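Local coordinates for protein receptor-type adenylate cyclase gresag 4.1 (Trypanosoma brucei, PDB 1FX2) that converts ATP into cyclic AMP and diphosphate with magnesium as cofactor, through the cytoplasmic class III cyclase domain of a membrane protein that could act as a receptor, at residues C54-V57 / K58-G61; D121-V124 / Y125-W129; S185-A188 / E189-K192. All blocks are in the same frame, centred on the assembly; numbering follows the deposited sequence. Where two conformers were deposited one is given.

Contact 1 (C54-V57 / K58-G61); sequences CYEV and KTVG
The CG1 branch of Val57 touches CD of Lys58 at 3.7 Å, an aliphatic contact in which the two chains slant across each other. The lysine can reach back this way because its CG sits between its own backbone N and carbonyl carbon (chi1 56°) and the chain then bends again at its next two torsions. Its ammonium end is taken by a salt bridge to Asp155 on strand 154-157, a strand that Val57 also touches through Asp155 and Tyr156. Val57 and Lys58 both face Met65 of strand 63-68 and both form backbone hydrogen bonds with it, which makes this a classic beta bulge in the hairpin of strands 55-60 and 63-68. The short axes before and after it, those of 55-57 and 58-60, differ by 48° in direction. Strand 55-60 is an outermost strand of the seven-stranded mixed sheet of the cyclase domain. Thr59 carries the polar part of the contact: its OG1 donates to OE2 of Glu56 over 3.1 Å, coming from above the carboxylate, 56° out of its plane. The glutamate spans the distance with an extended chain, and the same OE2 forms a salt bridge with Arg46 of helix 34-51. Thr59 itself packs on His42 and Arg46 of that helix, and its side chain lies about 6 Å from that of Asp62, a predicted magnesium ligand.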
loop_
_atom_site.group_PDB
_atom_site.type_symbol
_atom_site.label_atom_id
_atom_site.label_comp_id
_atom_site.label_asym_id
_atom_site.label_seq_id
_atom_site.Cartn_x
_atom_site.Cartn_y
_atom_site.Cartn_z
ATOM N N CYS A 54 24.530 8.056 -1.608
ATOM C CA CYS A 54 24.174 6.641 -1.767
ATOM C C CYS A 54 25.363 5.841 -2.299
ATOM O O CYS A 54 26.480 6.440 -2.526
ATOM C CB CYS A 54 22.939 6.538 -2.723
ATOM S SG CYS A 54 21.419 7.203 -2.059
ATOM N N TYR A 55 25.172 4.565 -2.601
ATOM C CA TYR A 55 26.272 3.719 -3.006
ATOM C C TYR A 55 25.866 2.908 -4.214
ATOM O O TYR A 55 24.863 2.194 -4.205
ATOM C CB TYR A 55 26.565 2.741 -1.827
ATOM C CG TYR A 55 27.672 1.746 -2.079
ATOM C CD1 TYR A 55 28.989 2.167 -2.120
ATOM C CD2 TYR A 55 27.385 0.402 -2.255
ATOM C CE1 TYR A 55 30.022 1.245 -2.305
ATOM C CE2 TYR A 55 28.417 -0.547 -2.471
ATOM C CZ TYR A 55 29.726 -0.086 -2.484
ATOM O OH TYR A 55 30.728 -1.017 -2.685
ATOM N N GLU A 56 26.669 2.997 -5.268
ATOM C CA GLU A 56 26.387 2.193 -6.438
ATOM C C GLU A 56 26.831 0.781 -6.152
ATOM O O GLU A 56 28.076 0.537 -6.039
ATOM C CB GLU A 56 27.140 2.772 -7.665
ATOM C CG GLU A 56 26.850 2.016 -8.993
ATOM C CD GLU A 56 27.552 2.682 -10.174
ATOM O OE1 GLU A 56 27.765 3.893 -10.137
ATOM O OE2 GLU A 56 27.901 1.875 -11.064
ATOM N N VAL A 57 25.916 -0.203 -6.158
ATOM C CA VAL A 57 26.301 -1.587 -5.895
ATOM C C VAL A 57 26.843 -2.152 -7.194
ATOM O O VAL A 57 27.942 -2.774 -7.209
ATOM C CB VAL A 57 25.088 -2.402 -5.409
ATOM C CG1 VAL A 57 25.502 -3.866 -5.160
ATOM C CG2 VAL A 57 24.485 -1.690 -4.185
ATOM N N LYS A 58 26.023 -2.084 -8.271
ATOM C CA LYS A 58 26.475 -2.545 -9.569
ATOM C C LYS A 58 25.579 -2.042 -10.679
ATOM O O LYS A 58 24.486 -1.555 -10.429
ATOM C CB LYS A 58 26.471 -4.040 -9.615
ATOM C CG LYS A 58 25.180 -4.754 -9.310
ATOM C CD LYS A 58 25.446 -5.808 -8.266
ATOM C CE LYS A 58 24.826 -7.149 -8.592
ATOM N NZ LYS A 58 25.475 -8.214 -7.758
ATOM N N THR A 59 26.101 -2.086 -11.890
ATOM C CA THR A 59 25.299 -1.735 -13.021
ATOM C C THR A 59 25.483 -2.839 -13.986
ATOM O O THR A 59 26.617 -3.277 -14.198
ATOM C CB THR A 59 25.642 -0.425 -13.675
ATOM O OG1 THR A 59 25.576 0.634 -12.726
ATOM C CG2 THR A 59 24.678 -0.135 -14.682
ATOM N N VAL A 60 24.401 -3.248 -14.664
ATOM C CA VAL A 60 24.434 -4.290 -15.707
ATOM C C VAL A 60 23.686 -3.643 -16.873
ATOM O O VAL A 60 22.463 -3.453 -16.744
ATOM C CB VAL A 60 23.651 -5.517 -15.210
ATOM C CG1 VAL A 60 23.597 -6.600 -16.240
ATOM C CG2 VAL A 60 24.346 -6.103 -13.928
ATOM N N GLY A 61 24.337 -3.322 -18.017
ATOM C CA GLY A 61 23.596 -2.651 -19.092
ATOM C C GLY A 61 23.160 -1.310 -18.586
ATOM O O GLY A 61 23.977 -0.499 -18.126
#

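Contact 2 (D121-V124 / Y125-W129); sequences DPEV and YSRLW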
loop_
_atom_site.group_PDB
_atom_site.type_symbol
_atom_site.label_atom_id
_atom_site.label_comp_id
_atom_site.label_asym_id
_atom_site.label_seq_id
_atom_site.Cartn_x
_atom_site.Cartn_y
_atom_site.Cartn_z
ATOM N N ASP A 121 -1.251 16.782 -26.703
ATOM C CA ASP A 121 -0.756 17.946 -27.442
ATOM C C ASP A 121 0.711 18.166 -27.059
ATOM O O ASP A 121 1.079 17.966 -25.907
ATOM C CB ASP A 121 -1.599 19.161 -27.023
ATOM C CG ASP A 121 -1.205 20.361 -27.761
ATOM O OD1 ASP A 121 -1.786 20.692 -28.829
ATOM O OD2 ASP A 121 -0.320 21.098 -27.257
ATOM N N PRO A 122 1.560 18.566 -27.986
ATOM C CA PRO A 122 2.986 18.759 -27.675
ATOM C C PRO A 122 3.249 19.671 -26.528
ATOM O O PRO A 122 4.210 19.379 -25.776
ATOM C CB PRO A 122 3.554 19.371 -28.985
ATOM C CG PRO A 122 2.703 18.729 -30.024
ATOM C CD PRO A 122 1.287 18.751 -29.430
ATOM N N GLU A 123 2.398 20.683 -26.284
ATOM C CA GLU A 123 2.684 21.588 -25.142
ATOM C C GLU A 123 2.444 20.836 -23.817
ATOM O O GLU A 123 3.269 20.926 -22.862
ATOM C CB GLU A 123 1.757 22.825 -25.224
ATOM C CG GLU A 123 2.180 23.591 -26.503
ATOM C CD GLU A 123 2.971 24.878 -26.250
ATOM O OE1 GLU A 123 3.044 25.713 -27.198
ATOM O OE2 GLU A 123 3.522 25.060 -25.124
ATOM N N VAL A 124 1.445 19.973 -23.766
ATOM C CA VAL A 124 1.177 19.180 -22.566
ATOM C C VAL A 124 2.268 18.142 -22.455
ATOM O O VAL A 124 2.825 17.928 -21.340
ATOM C CB VAL A 124 -0.199 18.425 -22.767
ATOM C CG1 VAL A 124 -0.483 17.441 -21.626
ATOM C CG2 VAL A 124 -1.323 19.497 -22.782
ATOM N N TYR A 125 2.528 17.394 -23.528
ATOM C CA TYR A 125 3.521 16.306 -23.461
ATOM C C TYR A 125 4.884 16.799 -23.002
ATOM O O TYR A 125 5.484 16.141 -22.118
ATOM C CB TYR A 125 3.652 15.732 -24.895
ATOM C CG TYR A 125 4.622 14.535 -24.956
ATOM C CD1 TYR A 125 4.151 13.253 -24.763
ATOM C CD2 TYR A 125 5.960 14.739 -25.173
ATOM C CE1 TYR A 125 5.020 12.129 -24.808
ATOM C CE2 TYR A 125 6.861 13.627 -25.168
ATOM C CZ TYR A 125 6.343 12.342 -24.994
ATOM O OH TYR A 125 7.171 11.247 -24.985
ATOM N N SER A 126 5.416 17.873 -23.566
ATOM C CA SER A 126 6.779 18.283 -23.180
ATOM C C SER A 126 6.922 18.696 -21.729
ATOM O O SER A 126 8.026 18.610 -21.201
ATOM C CB SER A 126 7.252 19.406 -24.109
ATOM O OG SER A 126 6.465 20.573 -23.987
ATOM N N ARG A 127 5.839 19.084 -21.047
ATOM C CA ARG A 127 5.983 19.466 -19.646
ATOM C C ARG A 127 6.025 18.259 -18.795
ATOM O O ARG A 127 6.381 18.355 -17.614
ATOM C CB ARG A 127 4.748 20.262 -19.147
ATOM C CG ARG A 127 4.641 21.617 -19.729
ATOM C CD ARG A 127 3.200 22.185 -19.325
ATOM N NE ARG A 127 2.837 23.210 -20.269
ATOM C CZ ARG A 127 1.706 23.299 -20.959
ATOM N NH1 ARG A 127 0.685 22.427 -20.862
ATOM N NH2 ARG A 127 1.656 24.256 -21.843
ATOM N N LEU A 128 5.703 17.070 -19.390
ATOM C CA LEU A 128 5.577 15.843 -18.584
ATOM C C LEU A 128 6.543 14.736 -18.995
ATOM O O LEU A 128 6.823 13.890 -18.123
ATOM C CB LEU A 128 4.138 15.241 -18.744
ATOM C CG LEU A 128 3.082 16.214 -18.227
ATOM C CD1 LEU A 128 1.682 15.650 -18.584
ATOM C CD2 LEU A 128 3.180 16.340 -16.707
ATOM N N TRP A 129 7.009 14.732 -20.244
ATOM C CA TRP A 129 7.767 13.584 -20.770
ATOM C C TRP A 129 8.793 14.076 -21.721
ATOM O O TRP A 129 8.584 15.021 -22.503
ATOM C CB TRP A 129 6.796 12.610 -21.541
ATOM C CG TRP A 129 5.748 11.935 -20.655
ATOM C CD1 TRP A 129 4.442 12.315 -20.506
ATOM C CD2 TRP A 129 5.958 10.800 -19.821
ATOM N NE1 TRP A 129 3.862 11.507 -19.548
ATOM C CE2 TRP A 129 4.766 10.533 -19.153
ATOM C CE3 TRP A 129 7.058 9.958 -19.625
ATOM C CZ2 TRP A 129 4.603 9.390 -18.312
ATOM C CZ3 TRP A 129 6.904 8.850 -18.767
ATOM C CH2 TRP A 129 5.696 8.573 -18.160
HETATM O O HOH W 1 5.410 22.721 -23.100
#
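Pro122 O receives the backbone N of Ser126 at 2.9 Å, a regular helical bond, and Ser126 OG lies 3.1 Å from the same Pro122 O. With OG held between its own backbone N and carbonyl carbon (chi1 64°), the serine turns back over the preceding turn. A water joins it to Glu123 O, donating to that carbonyl and lying 2.6 Å from Ser126 OG. This short helix, 122-128, opens with Asp121 as N-cap: its OD2 accepts from Glu123 N at 2.9 Å, while Tyr125 N bonds to Asp121 O. Further along, the extended chain of Arg127 runs back along the helix from a chi1 of -70°, which sets CG beside the backbone N and lays one guanidinium face on Glu123 O, 3.3 Å from its plane. The side chains of Val124 and Leu128 lie side by side, pointing the same way, with CG1 to CD1 at 4.1 Å. Tyr125 instead sends its hydroxyl to Asp96 and Arg133, and CB of Trp129, a residue lining the dithiothreitol pocket, lies over one face of its ring, toward the rim. Glu123 OE2 stands 3.9 Å from Arg127 NH2 and well out of the guanidinium plane, an attraction of charges with no directed N-H bond.

Contact 3 (S185-A188 / E189-K192); sequences SLSA and EDRK
Two reciprocal hydrogen bonds tie Ser187 to Asp190 in a capping box at the start of helix 188-192. Asp190 N donates to Ser187 OG at 3.0 Å, and Ser187 N returns the bond to Asp190 OD2 at 2.9 Å, approaching from above the carboxylate, 41° out of its plane. Each residue thus supplies a backbone N-H and a side-chain acceptor. The serine reaches its partner because OG stands between its own N and carbonyl carbon (chi1 74°), facing the first turn. Regular helical bonds follow: Arg191 N to Ser187 O at 2.9 Å and Lys192 N to Ala188 O at 3.2 Å. Apolar contacts sit beside the box, where CB of Leu186 meets both CB of Asp190 and CG of Arg191, each at 3.8 Å. Leu186 and Asp190 also rest on Phe72 of helix 71-87, which joins this turn to the body of the domain. Among the charged groups, the Arg191 chain bends at chi3 (-68°), and Ser187 O lies over the centre of one guanidinium face, 3.7 Å from its plane. Arg191 NH1 bonds to Tyr183 O in helix 180-184, though its placing is doubtful because it crowds Leu186 O. Lys192 reaches outward to form a salt bridge with Asp89 of the second subunit. With Asp190 at the N-terminal turn, its negative charge would probably be stabilised by the helix dipole as well as by the N-H of Ser187.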
loop_
_atom_site.group_PDB
_atom_site.type_symbol
_atom_site.label_atom_id
_atom_site.label_comp_id
_atom_site.label_asym_id
_atom_site.label_seq_id
_atom_site.Cartn_x
_atom_site.Cartn_y
_atom_site.Cartn_z
ATOM N N SER A 185 9.433 3.328 6.399
ATOM C CA SER A 185 10.809 3.491 6.915
ATOM C C SER A 185 11.147 4.962 7.022
ATOM O O SER A 185 12.196 5.351 7.564
ATOM C CB SER A 185 11.812 2.728 6.085
ATOM O OG SER A 185 11.529 1.361 6.215
ATOM N N LEU A 186 10.418 5.785 6.271
ATOM C CA LEU A 186 10.642 7.211 6.307
ATOM C C LEU A 186 10.044 7.737 7.597
ATOM O O LEU A 186 9.036 7.198 8.099
ATOM C CB LEU A 186 9.817 7.878 5.184
ATOM C CG LEU A 186 10.241 7.422 3.789
ATOM C CD1 LEU A 186 9.231 7.965 2.739
ATOM C CD2 LEU A 186 11.605 7.928 3.492
ATOM N N SER A 187 10.625 8.811 8.103
ATOM C CA SER A 187 9.971 9.379 9.260
ATOM C C SER A 187 8.664 10.089 8.897
ATOM O O SER A 187 8.352 10.340 7.724
ATOM C CB SER A 187 10.903 10.396 9.939
ATOM O OG SER A 187 10.938 11.590 9.138
ATOM N N ALA A 188 7.816 10.396 9.874
ATOM C CA ALA A 188 6.586 11.128 9.613
ATOM C C ALA A 188 6.820 12.477 8.946
ATOM O O ALA A 188 6.084 12.888 8.036
ATOM C CB ALA A 188 5.795 11.324 10.997
ATOM N N GLU A 189 7.913 13.144 9.381
ATOM C CA GLU A 189 8.229 14.444 8.813
ATOM C C GLU A 189 8.684 14.264 7.349
ATOM O O GLU A 189 8.300 15.066 6.465
ATOM C CB GLU A 189 9.336 15.161 9.635
ATOM C CG GLU A 189 9.859 16.473 9.006
ATOM C CD GLU A 189 8.836 17.632 8.957
ATOM O OE1 GLU A 189 8.839 18.455 9.898
ATOM O OE2 GLU A 189 8.080 17.786 7.955
ATOM N N ASP A 190 9.445 13.197 7.094
ATOM C CA ASP A 190 9.917 12.873 5.705
ATOM C C ASP A 190 8.640 12.635 4.848
ATOM O O ASP A 190 8.564 13.091 3.700
ATOM C CB ASP A 190 10.666 11.524 5.581
ATOM C CG ASP A 190 12.095 11.428 6.222
ATOM O OD1 ASP A 190 12.822 12.425 6.337
ATOM O OD2 ASP A 190 12.544 10.269 6.545
ATOM N N ARG A 191 7.649 11.888 5.348
ATOM C CA ARG A 191 6.478 11.629 4.542
ATOM C C ARG A 191 5.699 12.876 4.173
ATOM O O ARG A 191 4.940 12.886 3.194
ATOM C CB ARG A 191 5.540 10.605 5.184
ATOM C CG ARG A 191 6.236 9.238 5.136
ATOM C CD ARG A 191 5.282 8.116 5.580
ATOM N NE ARG A 191 5.001 8.253 6.971
ATOM C CZ ARG A 191 5.744 7.670 7.852
ATOM N NH1 ARG A 191 6.751 6.922 7.420
ATOM N NH2 ARG A 191 5.426 7.781 9.144
ATOM N N LYS A 192 5.738 13.922 5.019
ATOM C CA LYS A 192 5.049 15.137 4.672
ATOM C C LYS A 192 5.666 15.849 3.499
ATOM O O LYS A 192 4.990 16.704 2.902
ATOM C CB LYS A 192 5.067 16.138 5.851
ATOM C CG LYS A 192 4.265 15.531 7.023
ATOM C CD LYS A 192 4.093 16.504 8.165
ATOM C CE LYS A 192 3.268 15.730 9.304
ATOM N NZ LYS A 192 2.815 16.794 10.205
#

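How the contacts relate
The three contacts come in series along one chain, all within the class III cyclase catalytic domain. Contact 1 lies on an outermost strand of the mixed sheet. Contact 2 opens helix 122-128, before strand 134-141; contact 3 spans the loop and start of helix 188-192, after helix 180-184. The centres of contacts 1 and 2 stand about 31 Å apart, on opposite sides of the chain's centre; contact 3 is about 26 Å from contact 1 and 31 Å from contact 2. Local bonding thus sets the backbone at three separate places: a sheet edge near the predicted metal site, the border of a dithiothreitol-binding pocket, and a turn whose Lys192 reaches the second subunit.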